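Local atomic coordinates of sister chromatid cohesion protein (Chaetomium thermophilum, PDB entry 5T8V), a protein that probably loads cohesin onto chromatin, and is represented here by the C-terminal fragment, a long chain of HEAT-repeat helices. Residues A[21-26]-A[59-64]; A[1066-1071]-A[1130-1135]; A[472-477]-A[485-490]; A[1255-1260]-A[1302-1307]; A[263-268]-A[274-279]. All coordinates share one frame; numbering follows the deposited sequence.

Contact 1. Residues A[21-26]-A[59-64]; sequences KAYLQA and QTKLQS
Y23, on helix 9-36, reaches across to K61 and L62 of helix 56-71, and these three residues bury most of the surface in the contact. It is a meeting of antiparallel alpha-helices near the N-terminal end of a HEAT-repeat chain: the axes of the two short segments run at 155° and approach to 10.2 Å, so side chains have to span the gap. Y23 does this with CG anti to its own amide nitrogen (chi1 -161°), which carries the ring toward K61 and L62. Opposite corners of the ring then meet different partners. On one side Y23 CD1 lies 3.6 Å from L62 CD2, the methyl coming in obliquely. The same L62 CD2 is also 4.1 Å from L24 CD1, and both leucines go on to touch L86 of helix 81-96, the buried flank of the contact. On the other side is K61, an exposed residue whose aliphatic chain crosses the tyrosine at about a right angle. Its CB sits 3.5 Å from Y23 CZ, and its CE lies 3.4 Å from Y23 OH. Bends at chi2 and chi3 keep the lysine close to the phenol, and the ammonium ends at the ring edge: K61 NZ lies in the ring plane, 3.6 Å from Y23 CE2.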
# COMPACT_ATOMS: atom_id res chain seq x y z
N LYS A 21 -7.38 64.88 -41.72
CA LYS A 21 -7.62 66.32 -41.79
C LYS A 21 -9.04 66.61 -42.24
O LYS A 21 -9.75 67.42 -41.63
CB LYS A 21 -6.61 66.97 -42.74
CG LYS A 21 -5.21 67.13 -42.16
CD LYS A 21 -4.41 68.18 -42.92
CE LYS A 21 -3.00 68.31 -42.35
NZ LYS A 21 -2.34 69.59 -42.76
N ALA A 22 -9.49 65.95 -43.31
CA ALA A 22 -10.84 66.16 -43.82
C ALA A 22 -11.88 65.85 -42.75
O ALA A 22 -12.71 66.69 -42.41
CB ALA A 22 -11.06 65.31 -45.07
N TYR A 23 -11.84 64.63 -42.22
CA TYR A 23 -12.80 64.25 -41.19
C TYR A 23 -12.75 65.20 -40.01
O TYR A 23 -13.79 65.56 -39.44
CB TYR A 23 -12.54 62.82 -40.73
CG TYR A 23 -13.74 62.20 -40.04
CD1 TYR A 23 -14.14 62.65 -38.79
CD2 TYR A 23 -14.46 61.19 -40.64
CE1 TYR A 23 -15.23 62.11 -38.16
CE2 TYR A 23 -15.56 60.64 -40.02
CZ TYR A 23 -15.94 61.10 -38.78
OH TYR A 23 -17.03 60.55 -38.15
N LEU A 24 -11.55 65.63 -39.62
CA LEU A 24 -11.40 66.56 -38.51
C LEU A 24 -12.14 67.86 -38.79
O LEU A 24 -12.92 68.34 -37.95
CB LEU A 24 -9.91 66.82 -38.27
CG LEU A 24 -9.50 67.48 -36.95
CD1 LEU A 24 -9.56 66.47 -35.82
CD2 LEU A 24 -8.09 68.06 -37.09
N GLN A 25 -11.91 68.46 -39.96
CA GLN A 25 -12.61 69.68 -40.32
C GLN A 25 -14.12 69.47 -40.32
O GLN A 25 -14.87 70.30 -39.79
CB GLN A 25 -12.14 70.18 -41.68
CG GLN A 25 -10.66 70.56 -41.74
CD GLN A 25 -10.29 71.62 -40.73
OE1 GLN A 25 -11.08 72.52 -40.43
NE2 GLN A 25 -9.08 71.52 -40.18
N ALA A 26 -14.58 68.36 -40.89
CA ALA A 26 -16.00 68.06 -40.89
C ALA A 26 -16.56 68.01 -39.47
O ALA A 26 -17.68 68.46 -39.22
CB ALA A 26 -16.26 66.73 -41.61
N GLN A 59 -16.44 60.21 -32.78
CA GLN A 59 -15.25 59.95 -31.98
C GLN A 59 -14.58 58.65 -32.40
O GLN A 59 -13.35 58.58 -32.49
CB GLN A 59 -15.61 59.91 -30.49
CG GLN A 59 -15.76 61.28 -29.84
CD GLN A 59 -14.43 61.98 -29.65
OE1 GLN A 59 -13.41 61.55 -30.19
NE2 GLN A 59 -14.43 63.05 -28.87
N THR A 60 -15.37 57.62 -32.66
CA THR A 60 -14.81 56.35 -33.12
C THR A 60 -14.00 56.54 -34.40
O THR A 60 -12.82 56.17 -34.47
CB THR A 60 -15.92 55.32 -33.35
OG1 THR A 60 -16.55 55.01 -32.10
CG2 THR A 60 -15.38 54.04 -33.96
N LYS A 61 -14.62 57.13 -35.43
CA LYS A 61 -13.92 57.30 -36.69
C LYS A 61 -12.66 58.15 -36.51
O LYS A 61 -11.60 57.83 -37.08
CB LYS A 61 -14.85 57.92 -37.73
CG LYS A 61 -15.97 56.98 -38.17
CD LYS A 61 -16.39 57.22 -39.62
CE LYS A 61 -17.84 57.64 -39.73
NZ LYS A 61 -18.13 58.32 -41.02
N LEU A 62 -12.75 59.23 -35.73
CA LEU A 62 -11.55 60.01 -35.44
C LEU A 62 -10.47 59.14 -34.83
O LEU A 62 -9.29 59.28 -35.17
CB LEU A 62 -11.89 61.17 -34.50
CG LEU A 62 -12.53 62.42 -35.11
CD1 LEU A 62 -12.80 63.45 -34.02
CD2 LEU A 62 -11.66 63.02 -36.21
N GLN A 63 -10.84 58.25 -33.91
CA GLN A 63 -9.85 57.36 -33.31
C GLN A 63 -9.20 56.49 -34.37
O GLN A 63 -7.97 56.33 -34.38
CB GLN A 63 -10.51 56.50 -32.23
CG GLN A 63 -10.93 57.30 -31.01
CD GLN A 63 -11.98 56.58 -30.18
OE1 GLN A 63 -12.26 55.40 -30.38
NE2 GLN A 63 -12.57 57.30 -29.23
N SER A 64 -9.99 55.91 -35.28
CA SER A 64 -9.43 55.09 -36.34
C SER A 64 -8.41 55.88 -37.17
O SER A 64 -7.28 55.43 -37.38
CB SER A 64 -10.55 54.55 -37.23
OG SER A 64 -10.03 53.69 -38.23

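Contact 2. Residues A[1066-1071]-A[1130-1135]; sequences ILETMV and TRIATS
E1068 and I1132 approach from opposite directions, the isoleucine's CD1 against the carboxylate, and this is where the contact is tightest. I1132 CD1 is 3.6 Å from E1068 CD and 3.9 Å from E1068 OE2. Both residues are buried. The glutamate gets there with CG tucked between its backbone nitrogen and carbonyl carbon (chi1 74°) and the rest of its chain extended, which spans backbones whose nearest CA atoms, those of E1068 and I1132, are still 9.4 Å apart. H1140 and V1059 also touch E1068, so other helices contribute to its surroundings. In the fold, the early turns of helix 1065-1086 here face the C-terminal end of helix 1115-1133, two helices of the HEAT-repeat array, and segment 1130-1135 falls in the region matching the cohesion C-terminal family. The other side of the contact is looser and partly open to solvent. R1131 bends at chi3 to bring its guanidinium alongside, and E1068 OE1 stands at the edge of that group, near its plane, but R1131 NH2 stays 3.9 Å from it, a long salt bridge with the two planes 33° apart. An alanine at E1068 is likely to leave the R1131 charge without this distant mate and open a gap against I1132 CD1. Just beyond, T1134 leaves the helical path, and T1130 O accepts both T1134 N, at 2.9 Å, and T1134 OG1, which approaches from above the carbonyl plane.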
# COMPACT_ATOMS: atom_id res chain seq x y z
N ILE A 1066 13.77 -46.66 23.17
CA ILE A 1066 12.99 -47.28 22.09
C ILE A 1066 11.85 -48.12 22.67
O ILE A 1066 10.69 -47.99 22.26
CB ILE A 1066 13.90 -48.11 21.16
CG1 ILE A 1066 13.10 -48.74 20.02
CG2 ILE A 1066 14.66 -49.19 21.92
CD1 ILE A 1066 12.48 -47.73 19.07
N LEU A 1067 12.16 -48.99 23.62
CA LEU A 1067 11.13 -49.89 24.13
C LEU A 1067 10.25 -49.24 25.19
O LEU A 1067 9.29 -49.87 25.64
CB LEU A 1067 11.77 -51.18 24.67
CG LEU A 1067 13.00 -51.12 25.57
CD1 LEU A 1067 12.61 -50.83 26.99
CD2 LEU A 1067 13.77 -52.42 25.47
N GLU A 1068 10.54 -48.00 25.60
CA GLU A 1068 9.55 -47.20 26.31
C GLU A 1068 8.72 -46.36 25.35
O GLU A 1068 7.60 -45.96 25.71
CB GLU A 1068 10.22 -46.31 27.36
CG GLU A 1068 10.98 -45.11 26.84
CD GLU A 1068 11.75 -44.39 27.94
OE1 GLU A 1068 11.70 -44.85 29.10
OE2 GLU A 1068 12.42 -43.37 27.64
N THR A 1069 9.23 -46.09 24.15
CA THR A 1069 8.36 -45.63 23.07
C THR A 1069 7.33 -46.70 22.73
O THR A 1069 6.16 -46.38 22.48
CB THR A 1069 9.19 -45.29 21.82
OG1 THR A 1069 10.13 -44.26 22.14
CG2 THR A 1069 8.30 -44.83 20.68
N MET A 1070 7.74 -47.97 22.73
CA MET A 1070 6.79 -49.05 22.49
C MET A 1070 5.63 -49.02 23.48
O MET A 1070 4.50 -49.39 23.13
CB MET A 1070 7.50 -50.40 22.57
CG MET A 1070 8.58 -50.61 21.50
SD MET A 1070 7.92 -50.67 19.82
CE MET A 1070 8.07 -48.96 19.30
N VAL A 1071 5.88 -48.58 24.72
CA VAL A 1071 4.81 -48.49 25.71
C VAL A 1071 4.01 -47.20 25.53
O VAL A 1071 2.78 -47.20 25.57
CB VAL A 1071 5.41 -48.59 27.13
CG1 VAL A 1071 4.31 -48.52 28.19
CG2 VAL A 1071 6.22 -49.87 27.28
N THR A 1130 5.54 -38.45 33.15
CA THR A 1130 5.96 -37.08 33.46
C THR A 1130 7.47 -36.94 33.31
O THR A 1130 7.95 -36.01 32.66
CB THR A 1130 5.52 -36.70 34.88
OG1 THR A 1130 4.09 -36.75 34.96
CG2 THR A 1130 6.00 -35.30 35.24
N ARG A 1131 8.23 -37.85 33.93
CA ARG A 1131 9.69 -37.80 33.81
C ARG A 1131 10.12 -37.73 32.35
O ARG A 1131 10.93 -36.88 31.97
CB ARG A 1131 10.31 -39.02 34.50
CG ARG A 1131 11.83 -39.07 34.40
CD ARG A 1131 12.39 -40.37 34.94
NE ARG A 1131 11.82 -41.53 34.26
CZ ARG A 1131 12.14 -41.92 33.03
NH1 ARG A 1131 13.04 -41.24 32.32
NH2 ARG A 1131 11.57 -42.99 32.49
N ILE A 1132 9.59 -38.63 31.52
CA ILE A 1132 9.97 -38.63 30.11
C ILE A 1132 9.59 -37.30 29.46
O ILE A 1132 10.32 -36.79 28.60
CB ILE A 1132 9.33 -39.82 29.38
CG1 ILE A 1132 9.88 -41.14 29.93
CG2 ILE A 1132 9.58 -39.74 27.87
CD1 ILE A 1132 9.16 -42.37 29.43
N ALA A 1133 8.46 -36.73 29.86
CA ALA A 1133 7.98 -35.51 29.22
C ALA A 1133 8.83 -34.29 29.58
O ALA A 1133 8.95 -33.37 28.77
CB ALA A 1133 6.52 -35.26 29.58
N THR A 1134 9.41 -34.27 30.78
CA THR A 1134 10.09 -33.09 31.29
C THR A 1134 11.60 -33.28 31.40
O THR A 1134 12.27 -32.50 32.09
CB THR A 1134 9.52 -32.70 32.65
OG1 THR A 1134 9.75 -33.75 33.60
CG2 THR A 1134 8.02 -32.44 32.54
N SER A 1135 12.16 -34.30 30.74
CA SER A 1135 13.59 -34.57 30.81
C SER A 1135 14.34 -34.15 29.56
O SER A 1135 15.54 -33.84 29.65
CB SER A 1135 13.83 -36.07 31.05
OG SER A 1135 13.32 -36.47 32.31

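Contact 3. Residues A[472-477]-A[485-490]; sequences KMASAL and FLSDLA
A474 meets S487 and A490 where helix 446-474 ends and the next helix, 481-494, passes close by. The two are consecutive helices of the HEAT-repeat array joined by a short loop, and small side chains let their backbones come very near: the CA atoms of A474 and S487 are 4.8 Å apart. The approach along the first segment begins at K472, which is exposed and whose carbonyl oxygen is gripped twice by S475. M473 turns to another neighbour, packing on L591, K594 and L595 of helix 590-602, a helix that L486 also touches, through S596. A474 then carries the contact. Its methyl points toward the second helix and lies 3.7 Å from A490 CB, an apolar touch between two residues that present nothing larger than a methyl. S475 swings the other way, with its hydroxyl folded back: S475 OG gives K472 O a 2.7 Å bond and S475 N gives the same oxygen a second one. At A476 the backbone has turned extended, with psi near 157°, and the exposed L477 continues the chain into the loop. What ties the corner across is the carbonyl of A474. S487 has its OG anti to its backbone nitrogen (chi1 179°), and the hydroxyl gives its proton to that oxygen: S487 OG to A474 O is 3.1 Å, in the carbonyl plane and on a lone pair, with a C=O...donor angle of 144°.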
# COMPACT_ATOMS: atom_id res chain seq x y z
N LYS A 472 1.95 7.02 -26.96
CA LYS A 472 0.82 6.84 -27.88
C LYS A 472 1.01 7.68 -29.14
O LYS A 472 0.96 7.17 -30.26
CB LYS A 472 -0.48 7.20 -27.18
CG LYS A 472 -1.72 6.83 -27.97
CD LYS A 472 -2.91 7.69 -27.59
CE LYS A 472 -4.13 7.34 -28.42
NZ LYS A 472 -5.25 8.28 -28.16
N MET A 473 1.22 8.99 -28.97
CA MET A 473 1.36 9.88 -30.12
C MET A 473 2.51 9.44 -31.02
O MET A 473 2.39 9.49 -32.25
CB MET A 473 1.57 11.31 -29.65
CG MET A 473 0.43 11.89 -28.83
SD MET A 473 0.79 13.56 -28.24
CE MET A 473 0.60 14.46 -29.77
N ALA A 474 3.62 9.00 -30.42
CA ALA A 474 4.79 8.63 -31.20
C ALA A 474 4.65 7.26 -31.86
O ALA A 474 5.43 6.95 -32.77
CB ALA A 474 6.03 8.63 -30.31
N SER A 475 3.69 6.44 -31.43
CA SER A 475 3.48 5.14 -32.05
C SER A 475 2.70 5.21 -33.36
O SER A 475 2.52 4.18 -34.01
CB SER A 475 2.76 4.20 -31.08
OG SER A 475 1.43 4.62 -30.88
N ALA A 476 2.23 6.39 -33.76
CA ALA A 476 1.42 6.51 -34.95
C ALA A 476 2.27 6.42 -36.22
O ALA A 476 3.48 6.69 -36.21
CB ALA A 476 0.64 7.83 -34.94
N LEU A 477 1.62 6.04 -37.31
CA LEU A 477 2.25 5.98 -38.63
C LEU A 477 1.89 7.24 -39.40
O LEU A 477 0.71 7.52 -39.64
CB LEU A 477 1.78 4.74 -39.40
CG LEU A 477 2.38 3.40 -38.96
CD1 LEU A 477 1.29 2.33 -38.85
CD2 LEU A 477 3.45 2.96 -39.94
N PHE A 485 10.87 12.54 -37.51
CA PHE A 485 11.86 13.11 -36.60
C PHE A 485 11.34 13.11 -35.17
O PHE A 485 12.04 12.68 -34.24
CB PHE A 485 12.22 14.53 -37.05
CG PHE A 485 13.25 15.19 -36.18
CD1 PHE A 485 14.60 15.01 -36.42
CD2 PHE A 485 12.86 16.01 -35.14
CE1 PHE A 485 15.54 15.62 -35.63
CE2 PHE A 485 13.80 16.63 -34.34
CZ PHE A 485 15.15 16.43 -34.59
N LEU A 486 10.12 13.59 -34.97
CA LEU A 486 9.53 13.62 -33.64
C LEU A 486 9.35 12.22 -33.07
O LEU A 486 9.45 12.03 -31.86
CB LEU A 486 8.18 14.34 -33.67
CG LEU A 486 8.18 15.82 -34.02
CD1 LEU A 486 6.75 16.32 -34.16
CD2 LEU A 486 8.94 16.63 -32.97
N SER A 487 9.08 11.23 -33.93
CA SER A 487 8.88 9.87 -33.44
C SER A 487 10.18 9.28 -32.93
O SER A 487 10.23 8.71 -31.83
CB SER A 487 8.28 9.01 -34.55
OG SER A 487 8.09 7.67 -34.12
N ASP A 488 11.25 9.40 -33.72
CA ASP A 488 12.55 8.93 -33.25
C ASP A 488 12.99 9.68 -32.00
O ASP A 488 13.48 9.07 -31.03
CB ASP A 488 13.59 9.08 -34.36
CG ASP A 488 14.97 8.60 -33.94
OD1 ASP A 488 15.16 7.38 -33.78
OD2 ASP A 488 15.87 9.46 -33.77
N LEU A 489 12.79 11.00 -31.99
CA LEU A 489 13.21 11.79 -30.84
C LEU A 489 12.42 11.41 -29.59
O LEU A 489 12.98 11.38 -28.49
CB LEU A 489 13.03 13.28 -31.15
CG LEU A 489 13.53 14.26 -30.10
CD1 LEU A 489 15.04 14.13 -29.92
CD2 LEU A 489 13.16 15.68 -30.50
N ALA A 490 11.13 11.11 -29.74
CA ALA A 490 10.33 10.67 -28.61
C ALA A 490 10.79 9.31 -28.12
O ALA A 490 10.90 9.07 -26.91
CB ALA A 490 8.85 10.62 -28.99

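Contact 4. Residues A[1255-1260]-A[1302-1307]; sequences QIDFDI and ERLVAS
L1304 lays one methyl against the carboxylate of D1257 and the other against I1256 and the amide nitrogen of D1257. Its CD1 is 3.5 Å from D1257 CG and 3.8 Å from D1257 OD2, the two side chains crossing at a slant. Its CD2 reaches the buried I1256, at 4.2 Å from that residue's CB. Holding CG anti to its amide nitrogen (chi1 166°) turns both of the leucine's methyls to the loop. The next shell fixes the aspartate: D1257 OD1 accepts F1258 N at 2.9 Å, on the anti side and 26° out of the carboxylate plane, and it is also hydrogen-bonded to T1308, on the same helix as L1304. I1256 is anchored in turn, its carbonyl oxygen bonded to H1272 and its side chain resting on I1279, I1280 and I1373. F1258 continues the loop's hold on the long helix, touching T1308 and V1312. The whole is a loop laid against a helix: 1255-1260, between helices 1243-1254 and 1271-1284, is held along helix 1291-1319 in the all-helical C-terminal region assigned to the cohesion C-terminal family.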
# COMPACT_ATOMS: atom_id res chain seq x y z
N GLN A 1255 9.52 -13.38 45.38
CA GLN A 1255 10.43 -14.49 45.16
C GLN A 1255 11.88 -14.04 45.04
O GLN A 1255 12.78 -14.89 45.00
CB GLN A 1255 10.02 -15.28 43.92
CG GLN A 1255 8.84 -16.22 44.13
CD GLN A 1255 9.27 -17.56 44.70
OE1 GLN A 1255 10.18 -18.21 44.19
NE2 GLN A 1255 8.61 -17.98 45.77
N ILE A 1256 12.13 -12.73 44.97
CA ILE A 1256 13.49 -12.23 44.86
C ILE A 1256 14.10 -11.89 46.22
O ILE A 1256 15.33 -11.78 46.32
CB ILE A 1256 13.54 -10.99 43.95
CG1 ILE A 1256 12.82 -11.27 42.62
CG2 ILE A 1256 14.98 -10.60 43.65
CD1 ILE A 1256 12.62 -10.05 41.75
N ASP A 1257 13.28 -11.75 47.26
CA ASP A 1257 13.78 -11.48 48.60
C ASP A 1257 14.79 -12.55 48.99
O ASP A 1257 14.81 -13.63 48.39
CB ASP A 1257 12.63 -11.44 49.61
CG ASP A 1257 12.88 -10.45 50.73
OD1 ASP A 1257 14.05 -10.08 50.95
OD2 ASP A 1257 11.90 -10.05 51.40
N PHE A 1258 15.63 -12.27 49.98
CA PHE A 1258 16.72 -13.18 50.31
C PHE A 1258 17.10 -13.03 51.78
O PHE A 1258 16.77 -12.03 52.43
CB PHE A 1258 17.95 -12.92 49.43
CG PHE A 1258 18.40 -11.49 49.42
CD1 PHE A 1258 17.82 -10.58 48.55
CD2 PHE A 1258 19.40 -11.06 50.27
CE1 PHE A 1258 18.24 -9.26 48.53
CE2 PHE A 1258 19.81 -9.74 50.26
CZ PHE A 1258 19.23 -8.85 49.39
N ASP A 1259 17.80 -14.04 52.28
CA ASP A 1259 18.32 -14.06 53.64
C ASP A 1259 19.78 -14.50 53.55
O ASP A 1259 20.05 -15.67 53.27
CB ASP A 1259 17.52 -15.00 54.53
CG ASP A 1259 17.61 -14.63 56.00
OD1 ASP A 1259 18.60 -13.98 56.39
OD2 ASP A 1259 16.69 -15.00 56.76
N ILE A 1260 20.70 -13.57 53.78
CA ILE A 1260 22.13 -13.88 53.74
C ILE A 1260 22.38 -15.09 54.63
O ILE A 1260 22.15 -15.04 55.84
CB ILE A 1260 22.98 -12.67 54.15
CG1 ILE A 1260 22.85 -11.56 53.10
CG2 ILE A 1260 24.44 -13.07 54.30
CD1 ILE A 1260 23.52 -10.26 53.47
N GLU A 1302 10.37 -1.17 44.74
CA GLU A 1302 10.91 -0.13 45.61
C GLU A 1302 10.78 -0.52 47.07
O GLU A 1302 11.70 -0.28 47.87
CB GLU A 1302 10.19 1.20 45.35
CG GLU A 1302 10.43 1.79 43.97
CD GLU A 1302 9.56 2.99 43.69
OE1 GLU A 1302 8.75 3.36 44.57
OE2 GLU A 1302 9.68 3.57 42.59
N ARG A 1303 9.66 -1.13 47.45
CA ARG A 1303 9.47 -1.55 48.83
C ARG A 1303 10.50 -2.59 49.23
O ARG A 1303 11.14 -2.48 50.29
CB ARG A 1303 8.04 -2.10 49.01
CG ARG A 1303 7.68 -2.45 50.44
CD ARG A 1303 6.17 -2.58 50.63
NE ARG A 1303 5.57 -3.53 49.69
CZ ARG A 1303 4.92 -3.21 48.57
NH1 ARG A 1303 4.77 -1.94 48.22
NH2 ARG A 1303 4.42 -4.17 47.80
N LEU A 1304 10.70 -3.61 48.39
CA LEU A 1304 11.69 -4.64 48.68
C LEU A 1304 13.09 -4.04 48.77
O LEU A 1304 13.82 -4.26 49.75
CB LEU A 1304 11.65 -5.73 47.61
CG LEU A 1304 12.83 -6.71 47.58
CD1 LEU A 1304 13.01 -7.40 48.93
CD2 LEU A 1304 12.65 -7.73 46.47
N VAL A 1305 13.50 -3.29 47.75
CA VAL A 1305 14.84 -2.71 47.73
C VAL A 1305 15.07 -1.86 48.97
O VAL A 1305 16.13 -1.94 49.60
CB VAL A 1305 15.04 -1.91 46.43
CG1 VAL A 1305 16.33 -1.10 46.48
CG2 VAL A 1305 15.05 -2.85 45.23
N ALA A 1306 14.09 -1.04 49.34
CA ALA A 1306 14.24 -0.18 50.50
C ALA A 1306 14.18 -0.96 51.81
O ALA A 1306 14.65 -0.45 52.84
CB ALA A 1306 13.16 0.91 50.50
N SER A 1307 13.62 -2.17 51.80
CA SER A 1307 13.54 -2.98 53.01
C SER A 1307 14.82 -3.78 53.25
O SER A 1307 15.42 -3.68 54.33
CB SER A 1307 12.33 -3.91 52.94
OG SER A 1307 11.12 -3.18 52.93

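Contact 5. Residues A[263-268]-A[274-279]; sequences QIFLLN and GIIDEI
I275, whose carbonyl oxygen takes the amide of I279 in a 2.8 Å helical bond (I279 N to I275 O), drives its CD1 methyl into the shoulder of F265. That methyl is 3.6 Å from F265 CA and 4.1 Å from I264 CG2, so it rests on the backbone as much as on a side chain. The phenylalanine, with CG anti to its own nitrogen (chi1 -179°), carries its ring across toward I276, the residue after I275: F265 CE2 lies 3.5 Å from I276 CD1, and the ring meets both isoleucines obliquely. Helices 247-267 and 272-282, joined by a short connection, thus form a helical hairpin, their short segments at 147° with axes 10.8 Å apart. R272, at the start of the second helix, bonds to the carbonyl oxygens of F265 and L266. Other helices close around the pair: L313 of helix 305-315 touches F265 and I276, while I264 and I275 both meet E225 of helix 218-232. Replacing F265 by an alanine would probably open a gap beside I276 CD1 and leave I275 less well covered. No hydrogen bond joins the two segments. The four touching residues are buried hydrocarbon, so it is shape and the exclusion of water that hold this face of the hairpin, while the directional bonds lie within the helices and at the ends of the connection, from R272 and, weakly, from N268 ND2 to I264 O.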
# COMPACT_ATOMS: atom_id res chain seq x y z
N GLN A 263 0.20 44.17 -17.99
CA GLN A 263 0.93 45.39 -18.31
C GLN A 263 1.46 46.06 -17.05
O GLN A 263 2.65 46.35 -16.94
CB GLN A 263 0.03 46.34 -19.09
CG GLN A 263 0.17 46.17 -20.59
CD GLN A 263 1.36 46.93 -21.12
OE1 GLN A 263 1.31 48.15 -21.27
NE2 GLN A 263 2.44 46.22 -21.42
N ILE A 264 0.58 46.30 -16.07
CA ILE A 264 1.02 46.90 -14.81
C ILE A 264 2.13 46.05 -14.19
O ILE A 264 3.14 46.58 -13.71
CB ILE A 264 -0.17 47.07 -13.85
CG1 ILE A 264 -1.22 47.99 -14.47
CG2 ILE A 264 0.30 47.61 -12.50
CD1 ILE A 264 -2.51 48.10 -13.66
N PHE A 265 1.96 44.73 -14.20
CA PHE A 265 2.94 43.83 -13.62
C PHE A 265 4.29 43.94 -14.32
O PHE A 265 5.33 43.80 -13.68
CB PHE A 265 2.41 42.39 -13.70
CG PHE A 265 3.33 41.36 -13.11
CD1 PHE A 265 4.32 40.77 -13.88
CD2 PHE A 265 3.18 40.96 -11.79
CE1 PHE A 265 5.16 39.82 -13.34
CE2 PHE A 265 4.02 40.00 -11.25
CZ PHE A 265 5.01 39.43 -12.03
N LEU A 266 4.28 44.19 -15.63
CA LEU A 266 5.52 44.20 -16.40
C LEU A 266 6.28 45.51 -16.24
O LEU A 266 7.50 45.50 -16.06
CB LEU A 266 5.20 43.94 -17.87
CG LEU A 266 6.33 44.02 -18.90
CD1 LEU A 266 6.02 43.09 -20.05
CD2 LEU A 266 6.51 45.44 -19.42
N LEU A 267 5.58 46.64 -16.28
CA LEU A 267 6.23 47.95 -16.27
C LEU A 267 6.63 48.41 -14.87
O LEU A 267 7.11 49.54 -14.73
CB LEU A 267 5.31 48.99 -16.91
CG LEU A 267 5.14 48.87 -18.43
CD1 LEU A 267 3.67 48.87 -18.80
CD2 LEU A 267 5.87 49.98 -19.15
N ASN A 268 6.45 47.58 -13.84
CA ASN A 268 6.78 47.95 -12.47
C ASN A 268 7.32 46.74 -11.73
O ASN A 268 6.59 46.04 -11.02
CB ASN A 268 5.56 48.53 -11.74
CG ASN A 268 5.08 49.82 -12.36
OD1 ASN A 268 5.55 50.91 -12.01
ND2 ASN A 268 4.15 49.72 -13.30
N GLY A 274 4.02 42.15 -4.97
CA GLY A 274 2.83 42.70 -4.37
C GLY A 274 1.59 42.32 -5.15
O GLY A 274 0.65 41.73 -4.61
N ILE A 275 1.59 42.65 -6.44
CA ILE A 275 0.46 42.38 -7.32
C ILE A 275 0.01 40.94 -7.12
O ILE A 275 -1.10 40.68 -6.63
CB ILE A 275 0.83 42.66 -8.79
CG1 ILE A 275 1.14 44.14 -8.97
CG2 ILE A 275 -0.29 42.23 -9.72
CD1 ILE A 275 1.84 44.47 -10.27
N ILE A 276 0.88 40.00 -7.48
CA ILE A 276 0.62 38.58 -7.30
C ILE A 276 -0.00 38.37 -5.92
O ILE A 276 -1.12 37.85 -5.81
CB ILE A 276 1.90 37.75 -7.46
CG1 ILE A 276 2.36 37.77 -8.92
CG2 ILE A 276 1.69 36.31 -6.99
CD1 ILE A 276 3.72 37.16 -9.16
N ASP A 277 0.71 38.81 -4.88
CA ASP A 277 0.24 38.58 -3.52
C ASP A 277 -1.23 38.99 -3.38
O ASP A 277 -2.07 38.17 -3.00
CB ASP A 277 1.11 39.35 -2.53
CG ASP A 277 2.37 38.59 -2.15
OD1 ASP A 277 2.80 37.71 -2.94
OD2 ASP A 277 2.93 38.86 -1.07
N GLU A 278 -1.55 40.23 -3.72
CA GLU A 278 -2.93 40.67 -3.51
C GLU A 278 -3.89 39.89 -4.40
O GLU A 278 -4.97 39.50 -3.96
CB GLU A 278 -3.06 42.18 -3.73
CG GLU A 278 -2.50 42.73 -5.03
CD GLU A 278 -2.47 44.25 -5.04
OE1 GLU A 278 -2.84 44.86 -4.02
OE2 GLU A 278 -2.07 44.83 -6.08
N ILE A 279 -3.49 39.61 -5.64
CA ILE A 279 -4.34 38.80 -6.51
C ILE A 279 -4.64 37.46 -5.86
O ILE A 279 -5.74 36.92 -6.03
CB ILE A 279 -3.68 38.62 -7.90
CG1 ILE A 279 -3.76 39.93 -8.69
CG2 ILE A 279 -4.35 37.49 -8.68
CD1 ILE A 279 -3.00 39.92 -10.00

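Along the chain the contacts come in the order 1, 5, 3, 2, 4, each closing before the next opens, and no two share a helix or touch. Contacts 1 and 5 are the nearest to each other, with centres about 36 Å apart, and contact 3 follows about 41 Å from contact 5. Contact 2 lies far beyond, about 79 Å from contact 3, and contact 4 lies about 41 Å from contact 2, off to the side rather than further out. From contact 1 to contact 2 the centres are about 125 Å apart, on opposite sides of the chain's centre. Each joins segments at most about 60 residues apart in the chain, as expected of an elongated HEAT-repeat scaffold.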